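Local coordinates for putative uncharacterized protein Ta1305 (Thermoplasma acidophilum, PDB 4RKS), which phosphorylates (R)-mevalonate with ATP to give mevalonate 3-phosphate, a step of the alternative mevalonate pathway to isoprenoids found in extreme acidophiles of the Thermoplasmatales, at residues S27-T32 against D128-I134; L169-W173 against A231-K235; S194-F200 against G319-L325; D286-A290 against V301-N307. All coordinates share one frame; numbering follows the deposited sequence.

Overall arrangement
Contact 1 lies nearest the substrate: the side chain of Asp128 is about 6 Å from bound (R)-mevalonate, and its helix follows directly on ATP-binding residues. Contact 2, its centre 20 Å from that of contact 1, packs strand 169-174 against helix 220-238; the side chain of Ile234 stays about 11 Å from mevalonate. Contacts 3 and 4 have centres 13 Å apart and are stitched together, since Val196 N lies 2.8 Å from Val301 O and Ser194 N lies 2.9 Å from Val303 O, both probable hydrogen bonds. Contact 4, a hairpin nested in the loop that contact 3 closes, lies away from the annotated sites, 28 Å between centres from contact 1.

Contact 1 (S27-T32 against D128-I134); sequences STAYPT and DAGAASI
In the N-terminal half of this GHMP kinase, strand 27-29 runs over the helix that follows the ATP-binding serines, and Ala29 sits where the two come closest. Its methyl settles on the first turn: Ala29 CB is 3.2 Å from Ala129 O and 4.0 Å from Ala132 CB. One step along, Ala129 CB pushes against the backbone of Tyr30, 3.5 Å from Tyr30 C. Small side chains on both parts let the axes approach to 6.8 Å. At one end Ser27 OG donates to Ser133 O over 2.7 Å, coming in from above the carbonyl plane, 47° out of it. With chi1 at 57°, this hydroxyl is tucked between its own N and carbonyl carbon and directed at the helix. Ser133 OG turns back to Gly130 O (2.6 Å), which also takes Ile134 N from the same face; Thr69 is a further partner of that hydroxyl. At the other end Thr32 OG1 lies 2.8 Å from Asp128 OD2, their side chains crossing at about a right angle close to substrate-binding Arg163. A serine- and glycine-rich phosphate loop running into a helix that packs on a sheet is characteristic of GHMP kinases.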
loop_
_atom_site.group_PDB
_atom_site.type_symbol
_atom_site.label_atom_id
_atom_site.label_comp_id
_atom_site.label_asym_id
_atom_site.label_seq_id
_atom_site.Cartn_x
_atom_site.Cartn_y
_atom_site.Cartn_z
ATOM N N SER A 27 9.349 1.123 15.200
ATOM C CA SER A 27 9.132 0.188 14.094
ATOM C C SER A 27 9.212 0.919 12.764
ATOM O O SER A 27 9.251 2.143 12.739
ATOM C CB SER A 27 7.785 -0.517 14.238
ATOM O OG SER A 27 6.733 0.428 14.308
ATOM N N THR A 28 9.222 0.162 11.667
ATOM C CA THR A 28 9.375 0.704 10.310
ATOM C C THR A 28 8.539 -0.135 9.323
ATOM O O THR A 28 8.563 -1.348 9.396
ATOM C CB THR A 28 10.876 0.692 9.864
ATOM O OG1 THR A 28 11.648 1.526 10.737
ATOM C CG2 THR A 28 11.057 1.176 8.394
ATOM N N ALA A 29 7.802 0.496 8.414
ATOM C CA ALA A 29 7.193 -0.253 7.303
ATOM C C ALA A 29 7.353 0.526 5.996
ATOM O O ALA A 29 7.757 1.706 6.008
ATOM C CB ALA A 29 5.726 -0.552 7.583
ATOM N N TYR A 30 7.031 -0.128 4.878
ATOM C CA TYR A 30 7.220 0.432 3.538
ATOM C C TYR A 30 5.886 0.634 2.835
ATOM O O TYR A 30 4.964 -0.156 3.035
ATOM C CB TYR A 30 8.150 -0.492 2.715
ATOM C CG TYR A 30 9.447 -0.663 3.448
ATOM C CD1 TYR A 30 10.375 0.373 3.477
ATOM C CD2 TYR A 30 9.711 -1.809 4.185
ATOM C CE1 TYR A 30 11.544 0.255 4.177
ATOM C CE2 TYR A 30 10.887 -1.939 4.908
ATOM C CZ TYR A 30 11.798 -0.894 4.895
ATOM O OH TYR A 30 12.964 -0.983 5.600
ATOM N N PRO A 31 5.788 1.686 2.002
ATOM C CA PRO A 31 4.555 1.975 1.264
ATOM C C PRO A 31 4.249 0.917 0.216
ATOM O O PRO A 31 5.041 0.010 -0.061
ATOM C CB PRO A 31 4.841 3.340 0.617
ATOM C CG PRO A 31 6.335 3.325 0.414
ATOM C CD PRO A 31 6.885 2.605 1.629
ATOM N N THR A 32 3.054 0.999 -0.352
ATOM C CA THR A 32 2.596 -0.072 -1.213
ATOM C C THR A 32 2.014 0.447 -2.529
ATOM O O THR A 32 1.654 1.628 -2.652
ATOM C CB THR A 32 1.536 -0.949 -0.492
ATOM O OG1 THR A 32 0.356 -0.183 -0.265
ATOM C CG2 THR A 32 2.064 -1.428 0.849
ATOM N N ASP A 128 -0.748 3.137 4.479
ATOM C CA ASP A 128 -0.594 1.686 4.649
ATOM C C ASP A 128 0.633 1.345 5.499
ATOM O O ASP A 128 0.551 0.525 6.411
ATOM C CB ASP A 128 -0.478 0.976 3.295
ATOM C CG ASP A 128 -1.813 0.850 2.568
ATOM O OD1 ASP A 128 -2.880 0.970 3.217
ATOM O OD2 ASP A 128 -1.792 0.608 1.341
ATOM N N ALA A 129 1.770 1.960 5.173
ATOM C CA ALA A 129 3.011 1.775 5.924
ATOM C C ALA A 129 2.862 2.210 7.383
ATOM O O ALA A 129 3.412 1.582 8.285
ATOM C CB ALA A 129 4.169 2.557 5.257
ATOM N N GLY A 130 2.134 3.294 7.614
ATOM C CA GLY A 130 1.923 3.768 8.968
ATOM C C GLY A 130 1.141 2.733 9.757
ATOM O O GLY A 130 1.504 2.391 10.886
ATOM N N ALA A 131 0.071 2.229 9.144
ATOM C CA ALA A 131 -0.772 1.220 9.764
ATOM C C ALA A 131 0.024 -0.045 10.076
ATOM O O ALA A 131 0.026 -0.518 11.207
ATOM C CB ALA A 131 -1.953 0.885 8.861
ATOM N N ALA A 132 0.698 -0.586 9.067
ATOM C CA ALA A 132 1.501 -1.787 9.253
ATOM C C ALA A 132 2.587 -1.591 10.328
ATOM O O ALA A 132 2.882 -2.515 11.095
ATOM C CB ALA A 132 2.119 -2.203 7.929
ATOM N N SER A 133 3.159 -0.387 10.407
ATOM C CA SER A 133 4.243 -0.143 11.366
ATOM C C SER A 133 3.696 -0.202 12.782
ATOM O O SER A 133 4.385 -0.649 13.712
ATOM C CB SER A 133 4.936 1.206 11.124
ATOM O OG SER A 133 4.050 2.278 11.367
ATOM N N ILE A 134 2.461 0.257 12.953
ATOM C CA ILE A 134 1.782 0.081 14.227
ATOM C C ILE A 134 1.671 -1.396 14.561
ATOM O O ILE A 134 1.991 -1.808 15.675
ATOM C CB ILE A 134 0.389 0.702 14.223
ATOM C CG1 ILE A 134 0.497 2.208 13.991
ATOM C CG2 ILE A 134 -0.307 0.439 15.551
ATOM C CD1 ILE A 134 -0.818 2.874 13.876
#

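Contact 2 (L169-W173 against A231-K235); sequences LTITW and AHMIK
Ile171 and Ala231 meet where strand 169-173 and helix 231-235 come nearest. The delta methyl does the reaching: Ile171 CD1 is 3.2 Å from Ala231 O and 3.9 Å from Ala231 CB, while the gamma branch CG2 also touches that CB. To one side Leu169 CD2 meets Ile234 CG2 at 3.8 Å. To the other, the Trp173 benzo ring comes in: Trp173 CZ3 lies 4.1 Å from Ala231 CB, and Trp173 CH2 sits over one face of the His232 imidazole, 3.6 Å from His232 NE2. The two ring planes stand at 45°, an oblique pairing. Lys235 CD passes the edge of the indole near its plane.

Within the strand, Ile171 CG2 also lies over the centre of the Trp173 ring, 3.4 Å above its plane; chi1 of -72° sets CG2 anti to the backbone N and leaves CG1 to carry CD1 to the helix. An alanine at Ile171 would strip away both branches, and is likely to open a gap over Ala231 and leave one face of the Trp173 ring without its cover. Further out, Glu182 on strand 179-185 holds the outer side chains, accepting from Trp173 NE1 and forming a salt bridge with Lys235 NZ. Helix 243-262 backs Leu169 and Ile234 through Ile246. The two segments share no hydrogen bond, which implies that apolar fit joins them directly while Trp173 NE1 and Lys235 NZ are both held by Glu182 of the adjoining strand.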
loop_
_atom_site.group_PDB
_atom_site.type_symbol
_atom_site.label_atom_id
_atom_site.label_comp_id
_atom_site.label_asym_id
_atom_site.label_seq_id
_atom_site.Cartn_x
_atom_site.Cartn_y
_atom_site.Cartn_z
ATOM N N LEU A 169 4.915 -9.508 -2.622
ATOM C CA LEU A 169 3.647 -9.538 -3.332
ATOM C C LEU A 169 2.638 -10.272 -2.472
ATOM O O LEU A 169 2.909 -11.378 -2.022
ATOM C CB LEU A 169 3.778 -10.238 -4.683
ATOM C CG LEU A 169 2.500 -10.531 -5.462
ATOM C CD1 LEU A 169 1.818 -9.231 -5.863
ATOM C CD2 LEU A 169 2.814 -11.407 -6.702
ATOM N N THR A 170 1.489 -9.644 -2.241
ATOM C CA THR A 170 0.443 -10.250 -1.438
ATOM C C THR A 170 -0.875 -10.228 -2.184
ATOM O O THR A 170 -1.055 -9.454 -3.139
ATOM C CB THR A 170 0.250 -9.522 -0.094
ATOM O OG1 THR A 170 -0.029 -8.140 -0.347
ATOM C CG2 THR A 170 1.496 -9.673 0.799
ATOM N N ILE A 171 -1.773 -11.107 -1.757
ATOM C CA ILE A 171 -3.164 -11.064 -2.143
ATOM C C ILE A 171 -3.980 -10.921 -0.870
ATOM O O ILE A 171 -3.716 -11.601 0.117
ATOM C CB ILE A 171 -3.605 -12.332 -2.910
ATOM C CG1 ILE A 171 -3.009 -12.362 -4.313
ATOM C CG2 ILE A 171 -5.133 -12.430 -2.966
ATOM C CD1 ILE A 171 -3.178 -13.690 -4.978
ATOM N N THR A 172 -4.956 -10.023 -0.874
ATOM C CA THR A 172 -5.853 -9.924 0.260
ATOM C C THR A 172 -7.232 -10.353 -0.204
ATOM O O THR A 172 -7.924 -9.592 -0.885
ATOM C CB THR A 172 -5.885 -8.520 0.843
ATOM O OG1 THR A 172 -4.577 -8.196 1.319
ATOM C CG2 THR A 172 -6.885 -8.433 2.015
ATOM N N TRP A 173 -7.580 -11.602 0.111
ATOM C CA TRP A 173 -8.895 -12.182 -0.209
ATOM C C TRP A 173 -9.958 -11.519 0.644
ATOM O O TRP A 173 -9.720 -11.254 1.811
ATOM C CB TRP A 173 -8.911 -13.703 0.043
ATOM C CG TRP A 173 -7.779 -14.446 -0.628
ATOM C CD1 TRP A 173 -6.598 -14.838 -0.055
ATOM C CD2 TRP A 173 -7.709 -14.848 -2.000
ATOM N NE1 TRP A 173 -5.813 -15.478 -0.979
ATOM C CE2 TRP A 173 -6.463 -15.486 -2.185
ATOM C CE3 TRP A 173 -8.575 -14.724 -3.092
ATOM C CZ2 TRP A 173 -6.067 -16.010 -3.414
ATOM C CZ3 TRP A 173 -8.184 -15.244 -4.312
ATOM C CH2 TRP A 173 -6.934 -15.876 -4.466
ATOM N N ALA A 231 -6.648 -12.182 -9.130
ATOM C CA ALA A 231 -5.804 -12.628 -8.020
ATOM C C ALA A 231 -5.473 -14.126 -8.135
ATOM O O ALA A 231 -4.339 -14.531 -7.869
ATOM C CB ALA A 231 -6.464 -12.323 -6.677
ATOM N N HIS A 232 -6.444 -14.944 -8.545
ATOM C CA HIS A 232 -6.155 -16.358 -8.788
ATOM C C HIS A 232 -5.137 -16.512 -9.919
ATOM O O HIS A 232 -4.243 -17.346 -9.840
ATOM C CB HIS A 232 -7.436 -17.148 -9.108
ATOM C CG HIS A 232 -8.167 -17.628 -7.890
ATOM N ND1 HIS A 232 -9.457 -17.241 -7.586
ATOM C CD2 HIS A 232 -7.781 -18.459 -6.890
ATOM C CE1 HIS A 232 -9.835 -17.818 -6.458
ATOM N NE2 HIS A 232 -8.838 -18.564 -6.016
ATOM N N MET A 233 -5.255 -15.685 -10.956
ATOM C CA MET A 233 -4.298 -15.731 -12.044
ATOM C C MET A 233 -2.907 -15.349 -11.559
ATOM O O MET A 233 -1.918 -15.905 -12.012
ATOM C CB MET A 233 -4.752 -14.831 -13.192
ATOM C CG MET A 233 -6.040 -15.313 -13.846
ATOM S SD MET A 233 -6.670 -14.202 -15.123
ATOM C CE MET A 233 -5.323 -14.243 -16.302
ATOM N N ILE A 234 -2.829 -14.426 -10.608
ATOM C CA ILE A 234 -1.532 -14.040 -10.051
ATOM C C ILE A 234 -0.936 -15.170 -9.204
ATOM O O ILE A 234 0.249 -15.468 -9.329
ATOM C CB ILE A 234 -1.649 -12.746 -9.234
ATOM C CG1 ILE A 234 -1.871 -11.574 -10.198
ATOM C CG2 ILE A 234 -0.387 -12.504 -8.372
ATOM C CD1 ILE A 234 -2.235 -10.300 -9.524
ATOM N N LYS A 235 -1.765 -15.825 -8.385
ATOM C CA LYS A 235 -1.285 -16.941 -7.568
ATOM C C LYS A 235 -0.720 -18.058 -8.454
ATOM O O LYS A 235 0.265 -18.698 -8.099
ATOM C CB LYS A 235 -2.397 -17.486 -6.656
ATOM C CG LYS A 235 -1.877 -18.385 -5.510
ATOM C CD LYS A 235 -2.926 -18.627 -4.406
ATOM C CE LYS A 235 -2.388 -19.607 -3.354
ATOM N NZ LYS A 235 -3.281 -19.732 -2.174
#

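Contact 3 (S194-F200 against G319-L325); sequences SIVAFAF and GSKKKML
Ser320 lies between two phenylalanines and shows a different part to each. Its CB stands over the middle of the Phe200 ring, 3.5 Å from the centroid and only 7° off the normal, a CH-pi contact. Its OG meets the edge of Phe198 in the ring plane, Ser320 OG to Phe198 CD2 being 3.5 Å. A chi1 of 64° puts the hydroxyl between the backbone N and carbonyl carbon, at the edge of Phe198, where it bonds to Thr317 O; the backbone itself sets CB over Phe200. Beyond it Lys322 runs alongside Phe198, pointing the same way, with Lys322 CG 3.7 Å from Phe198 CE2. The lysine then bends at chi3; its ammonium hydrogen-bonds to Phe312 O and makes a cation-pi contact with that ring.

The side chains are set in register by antiparallel pairing: strand 193-199 is the middle of three neighbours, with 321-327 on one side and 298-304 on the other. Ile195 with Leu325, Ala197 with Lys323 and Ala199 with Lys321 are hydrogen-bonded pairs, the straightest bond being Ile195 N to Leu325 O (3.0 Å, 179° at the hydrogen). Between them fall the non-hydrogen-bonded pairs Val196 with Met324 and Phe198 with Lys322.

Helices 308-312 and 271-283 pack on the face that carries Val196 and Phe198. Met324 folds back at chi2 and chi3, bringing its SD 3.9 Å from Ser194 CB and 4.1 Å from Val196 CG2. On the other face, Leu325 reaches diagonally to the next pair, laying its CD1 3.6 Å from Ala197 CB, while the ends of Lys321 and Lys323 lead away.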
loop_
_atom_site.group_PDB
_atom_site.type_symbol
_atom_site.label_atom_id
_atom_site.label_comp_id
_atom_site.label_asym_id
_atom_site.label_seq_id
_atom_site.Cartn_x
_atom_site.Cartn_y
_atom_site.Cartn_z
ATOM N N SER A 194 12.722 -3.710 -11.722
ATOM C CA SER A 194 12.634 -2.436 -11.032
ATOM C C SER A 194 11.343 -1.764 -11.432
ATOM O O SER A 194 10.716 -2.144 -12.412
ATOM C CB SER A 194 13.827 -1.523 -11.363
ATOM O OG SER A 194 15.063 -2.194 -11.182
ATOM N N ILE A 195 10.955 -0.750 -10.670
ATOM C CA ILE A 195 9.821 0.072 -11.043
ATOM C C ILE A 195 10.264 1.521 -11.141
ATOM O O ILE A 195 10.802 2.083 -10.180
ATOM C CB ILE A 195 8.663 -0.074 -10.033
ATOM C CG1 ILE A 195 8.050 -1.476 -10.149
ATOM C CG2 ILE A 195 7.588 0.988 -10.277
ATOM C CD1 ILE A 195 6.998 -1.789 -9.104
ATOM N N VAL A 196 10.077 2.128 -12.307
ATOM C CA VAL A 196 10.312 3.565 -12.407
ATOM C C VAL A 196 8.998 4.318 -12.189
ATOM O O VAL A 196 8.048 4.179 -12.957
ATOM C CB VAL A 196 10.935 3.967 -13.763
ATOM C CG1 VAL A 196 11.237 5.477 -13.777
ATOM C CG2 VAL A 196 12.196 3.171 -14.008
ATOM N N ALA A 197 8.949 5.120 -11.132
ATOM C CA ALA A 197 7.741 5.879 -10.829
ATOM C C ALA A 197 7.805 7.284 -11.436
ATOM O O ALA A 197 8.758 8.036 -11.213
ATOM C CB ALA A 197 7.525 5.957 -9.314
ATOM N N PHE A 198 6.780 7.626 -12.205
ATOM C CA PHE A 198 6.661 8.960 -12.762
ATOM C C PHE A 198 5.586 9.720 -12.016
ATOM O O PHE A 198 4.394 9.420 -12.157
ATOM C CB PHE A 198 6.340 8.892 -14.255
ATOM C CG PHE A 198 7.432 8.254 -15.078
ATOM C CD1 PHE A 198 7.509 6.879 -15.208
ATOM C CD2 PHE A 198 8.382 9.037 -15.719
ATOM C CE1 PHE A 198 8.506 6.294 -15.964
ATOM C CE2 PHE A 198 9.388 8.457 -16.471
ATOM C CZ PHE A 198 9.447 7.085 -16.598
ATOM N N ALA A 199 6.013 10.711 -11.231
ATOM C CA ALA A 199 5.107 11.494 -10.391
ATOM C C ALA A 199 4.672 12.807 -11.060
ATOM O O ALA A 199 5.501 13.665 -11.340
ATOM C CB ALA A 199 5.772 11.779 -9.049
ATOM N N PHE A 200 3.375 12.961 -11.314
ATOM C CA PHE A 200 2.846 14.170 -11.953
ATOM C C PHE A 200 2.217 15.093 -10.902
ATOM O O PHE A 200 1.830 14.636 -9.832
ATOM C CB PHE A 200 1.820 13.807 -13.030
ATOM C CG PHE A 200 2.386 12.998 -14.162
ATOM C CD1 PHE A 200 2.582 11.635 -14.028
ATOM C CD2 PHE A 200 2.708 13.602 -15.371
ATOM C CE1 PHE A 200 3.103 10.890 -15.067
ATOM C CE2 PHE A 200 3.227 12.864 -16.414
ATOM C CZ PHE A 200 3.422 11.504 -16.265
ATOM N N GLY A 319 6.671 16.645 -17.686
ATOM C CA GLY A 319 6.614 17.374 -16.436
ATOM C C GLY A 319 6.324 16.478 -15.246
ATOM O O GLY A 319 5.625 16.882 -14.316
ATOM N N SER A 320 6.839 15.252 -15.281
ATOM C CA SER A 320 6.787 14.384 -14.109
ATOM C C SER A 320 8.182 14.251 -13.518
ATOM O O SER A 320 9.174 14.428 -14.213
ATOM C CB SER A 320 6.213 13.005 -14.456
ATOM O OG SER A 320 7.029 12.297 -15.376
ATOM N N LYS A 321 8.256 13.967 -12.226
ATOM C CA LYS A 321 9.533 13.682 -11.591
ATOM C C LYS A 321 9.683 12.177 -11.423
ATOM O O LYS A 321 8.693 11.459 -11.296
ATOM C CB LYS A 321 9.645 14.404 -10.249
ATOM C CG LYS A 321 9.759 15.919 -10.397
ATOM C CD LYS A 321 9.801 16.627 -9.055
ATOM C CE LYS A 321 9.889 18.137 -9.240
ATOM N NZ LYS A 321 9.745 18.878 -7.953
ATOM N N LYS A 322 10.924 11.703 -11.413
ATOM C CA LYS A 322 11.184 10.274 -11.494
ATOM C C LYS A 322 11.827 9.691 -10.237
ATOM O O LYS A 322 12.698 10.303 -9.623
ATOM C CB LYS A 322 12.069 9.981 -12.711
ATOM C CG LYS A 322 11.444 10.386 -14.038
ATOM C CD LYS A 322 12.444 10.284 -15.182
ATOM C CE LYS A 322 13.525 11.366 -15.089
ATOM N NZ LYS A 322 14.518 11.303 -16.212
ATOM N N LYS A 323 11.391 8.493 -9.860
ATOM C CA LYS A 323 12.031 7.750 -8.781
ATOM C C LYS A 323 12.276 6.308 -9.198
ATOM O O LYS A 323 11.442 5.698 -9.877
ATOM C CB LYS A 323 11.175 7.776 -7.512
ATOM C CG LYS A 323 11.843 8.426 -6.329
ATOM C CD LYS A 323 11.787 9.934 -6.431
ATOM C CE LYS A 323 12.419 10.594 -5.212
ATOM N NZ LYS A 323 12.350 12.085 -5.261
ATOM N N MET A 324 13.411 5.763 -8.778
ATOM C CA MET A 324 13.725 4.365 -9.032
ATOM C C MET A 324 13.312 3.536 -7.818
ATOM O O MET A 324 13.839 3.734 -6.722
ATOM C CB MET A 324 15.217 4.188 -9.323
ATOM C CG MET A 324 15.633 2.761 -9.666
ATOM S SD MET A 324 15.045 2.185 -11.274
ATOM C CE MET A 324 16.089 3.161 -12.371
ATOM N N LEU A 325 12.383 2.607 -8.024
ATOM C CA LEU A 325 11.807 1.819 -6.933
ATOM C C LEU A 325 12.117 0.326 -7.042
ATOM O O LEU A 325 12.437 -0.181 -8.116
ATOM C CB LEU A 325 10.287 2.009 -6.892
ATOM C CG LEU A 325 9.724 3.431 -6.840
ATOM C CD1 LEU A 325 8.195 3.420 -6.838
ATOM C CD2 LEU A 325 10.249 4.173 -5.624
#

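Contact 4 (D286-A290 against V301-N307); sequences DYWNA and VAVESEN
Tyr287 and Asn307 slide past each other in opposite directions at the foot of a beta hairpin, ring and amide planes 39° apart, with Tyr287 CD2 3.6 Å from Asn307 CB. A chi1 of 59° folds the tyrosine toward strand 301-304, where Val303 CG2 meets the ring edge, 3.9 Å from Tyr287 CE2. A serine in place of Tyr287 would probably leave Val303 and Asn307 without their shared apolar neighbour.

The close-packed part centres on Ala302. Its CB lies 3.8 Å from Trp288 CH2, and helix 243-262 covers this side through Phe247. Ala302 N to Ala290 O is short (2.8 Å) but bent, 137° at the hydrogen, and Ala290 N to Ala302 O is weak.

At Trp288 the two chains stand apart and water bridges them. Water 1 donates hydrogen bonds to Trp288 O (2.7 Å) and Glu304 OE1 (2.7 Å) and accepts from Glu304 N and Asn307 ND2, so four bonds hold it. Glu304 OE2 bears a salt bridge to Lys244, which also makes a cation-pi contact with Trp288, and Asp248 OD1 accepts from Trp288 NE1. Such chemistry implies a hairpin joined directly by apolar contacts and a short backbone pair, bridged by water where the chains diverge.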
loop_
_atom_site.group_PDB
_atom_site.type_symbol
_atom_site.label_atom_id
_atom_site.label_comp_id
_atom_site.label_asym_id
_atom_site.label_seq_id
_atom_site.Cartn_x
_atom_site.Cartn_y
_atom_site.Cartn_z
ATOM N N ASP A 286 10.184 -2.380 -28.229
ATOM C CA ASP A 286 11.644 -2.406 -28.169
ATOM C C ASP A 286 12.145 -3.239 -26.974
ATOM O O ASP A 286 12.959 -4.155 -27.136
ATOM C CB ASP A 286 12.174 -0.962 -28.112
ATOM C CG ASP A 286 13.696 -0.880 -28.061
ATOM O OD1 ASP A 286 14.371 -1.879 -28.361
ATOM O OD2 ASP A 286 14.215 0.201 -27.721
ATOM N N TYR A 287 11.666 -2.917 -25.774
ATOM C CA TYR A 287 11.941 -3.749 -24.614
ATOM C C TYR A 287 10.710 -3.812 -23.713
ATOM O O TYR A 287 9.854 -2.937 -23.767
ATOM C CB TYR A 287 13.165 -3.243 -23.848
ATOM C CG TYR A 287 13.102 -1.821 -23.314
ATOM C CD1 TYR A 287 13.483 -0.740 -24.106
ATOM C CD2 TYR A 287 12.704 -1.565 -22.000
ATOM C CE1 TYR A 287 13.448 0.558 -23.610
ATOM C CE2 TYR A 287 12.666 -0.277 -21.497
ATOM C CZ TYR A 287 13.035 0.783 -22.306
ATOM O OH TYR A 287 12.995 2.066 -21.801
ATOM N N TRP A 288 10.612 -4.859 -22.901
ATOM C CA TRP A 288 9.410 -5.077 -22.104
ATOM C C TRP A 288 9.185 -3.992 -21.053
ATOM O O TRP A 288 10.113 -3.553 -20.363
ATOM C CB TRP A 288 9.457 -6.438 -21.413
ATOM C CG TRP A 288 8.237 -6.712 -20.562
ATOM C CD1 TRP A 288 7.039 -7.236 -20.979
ATOM C CD2 TRP A 288 8.098 -6.464 -19.156
ATOM N NE1 TRP A 288 6.162 -7.330 -19.909
ATOM C CE2 TRP A 288 6.791 -6.862 -18.784
ATOM C CE3 TRP A 288 8.951 -5.942 -18.174
ATOM C CZ2 TRP A 288 6.330 -6.767 -17.472
ATOM C CZ3 TRP A 288 8.484 -5.842 -16.874
ATOM C CH2 TRP A 288 7.183 -6.246 -16.536
ATOM N N ASN A 289 7.942 -3.558 -20.947
ATOM C CA ASN A 289 7.493 -2.825 -19.775
ATOM C C ASN A 289 6.016 -3.086 -19.573
ATOM O O ASN A 289 5.344 -3.612 -20.466
ATOM C CB ASN A 289 7.752 -1.325 -19.901
ATOM C CG ASN A 289 6.787 -0.640 -20.850
ATOM O OD1 ASN A 289 5.617 -0.417 -20.524
ATOM N ND2 ASN A 289 7.277 -0.301 -22.036
ATOM N N ALA A 290 5.530 -2.714 -18.393
ATOM C CA ALA A 290 4.105 -2.704 -18.065
ATOM C C ALA A 290 3.899 -1.614 -17.030
ATOM O O ALA A 290 4.775 -1.402 -16.181
ATOM C CB ALA A 290 3.651 -4.054 -17.531
ATOM N N VAL A 301 6.038 2.175 -13.606
ATOM C CA VAL A 301 6.432 1.349 -14.743
ATOM C C VAL A 301 7.407 0.244 -14.350
ATOM O O VAL A 301 8.568 0.506 -13.990
ATOM C CB VAL A 301 7.052 2.210 -15.863
ATOM C CG1 VAL A 301 7.275 1.377 -17.098
ATOM C CG2 VAL A 301 6.134 3.365 -16.182
ATOM N N ALA A 302 6.912 -0.991 -14.409
ATOM C CA ALA A 302 7.739 -2.168 -14.219
ATOM C C ALA A 302 8.656 -2.363 -15.412
ATOM O O ALA A 302 8.236 -2.187 -16.554
ATOM C CB ALA A 302 6.877 -3.402 -14.016
ATOM N N VAL A 303 9.895 -2.762 -15.146
ATOM C CA VAL A 303 10.877 -2.946 -16.197
ATOM C C VAL A 303 11.947 -3.940 -15.740
ATOM O O VAL A 303 12.219 -4.073 -14.537
ATOM C CB VAL A 303 11.524 -1.582 -16.594
ATOM C CG1 VAL A 303 12.316 -1.002 -15.432
ATOM C CG2 VAL A 303 12.411 -1.696 -17.842
ATOM N N GLU A 304 12.557 -4.642 -16.691
ATOM C CA GLU A 304 13.689 -5.504 -16.362
ATOM C C GLU A 304 14.876 -4.651 -15.931
ATOM O O GLU A 304 15.098 -3.551 -16.458
ATOM C CB GLU A 304 14.058 -6.397 -17.536
ATOM C CG GLU A 304 13.030 -7.461 -17.829
ATOM C CD GLU A 304 13.173 -8.025 -19.236
ATOM O OE1 GLU A 304 13.131 -7.231 -20.198
ATOM O OE2 GLU A 304 13.321 -9.257 -19.379
ATOM N N SER A 305 15.633 -5.160 -14.967
ATOM C CA SER A 305 16.689 -4.380 -14.338
ATOM C C SER A 305 17.680 -3.834 -15.370
ATOM O O SER A 305 18.131 -2.690 -15.259
ATOM C CB SER A 305 17.412 -5.217 -13.279
ATOM O OG SER A 305 16.686 -5.191 -12.056
ATOM N N GLU A 306 17.975 -4.638 -16.387
ATOM C CA GLU A 306 18.942 -4.263 -17.418
ATOM C C GLU A 306 18.503 -3.022 -18.210
ATOM O O GLU A 306 19.334 -2.325 -18.787
ATOM C CB GLU A 306 19.177 -5.438 -18.359
ATOM C CG GLU A 306 17.940 -6.281 -18.611
ATOM C CD GLU A 306 18.204 -7.442 -19.559
ATOM O OE1 GLU A 306 19.106 -7.318 -20.419
ATOM O OE2 GLU A 306 17.507 -8.476 -19.444
ATOM N N ASN A 307 17.202 -2.738 -18.204
ATOM C CA ASN A 307 16.656 -1.587 -18.924
ATOM C C ASN A 307 16.159 -0.450 -18.018
ATOM O O ASN A 307 15.609 0.540 -18.510
ATOM C CB ASN A 307 15.522 -2.040 -19.838
ATOM C CG ASN A 307 15.965 -3.081 -20.845
ATOM O OD1 ASN A 307 16.986 -2.918 -21.518
ATOM N ND2 ASN A 307 15.201 -4.166 -20.951
HETATM O O HOH W 1 12.473 -4.637 -19.665
HETATM O O HOH W 2 12.880 -6.867 -22.588
#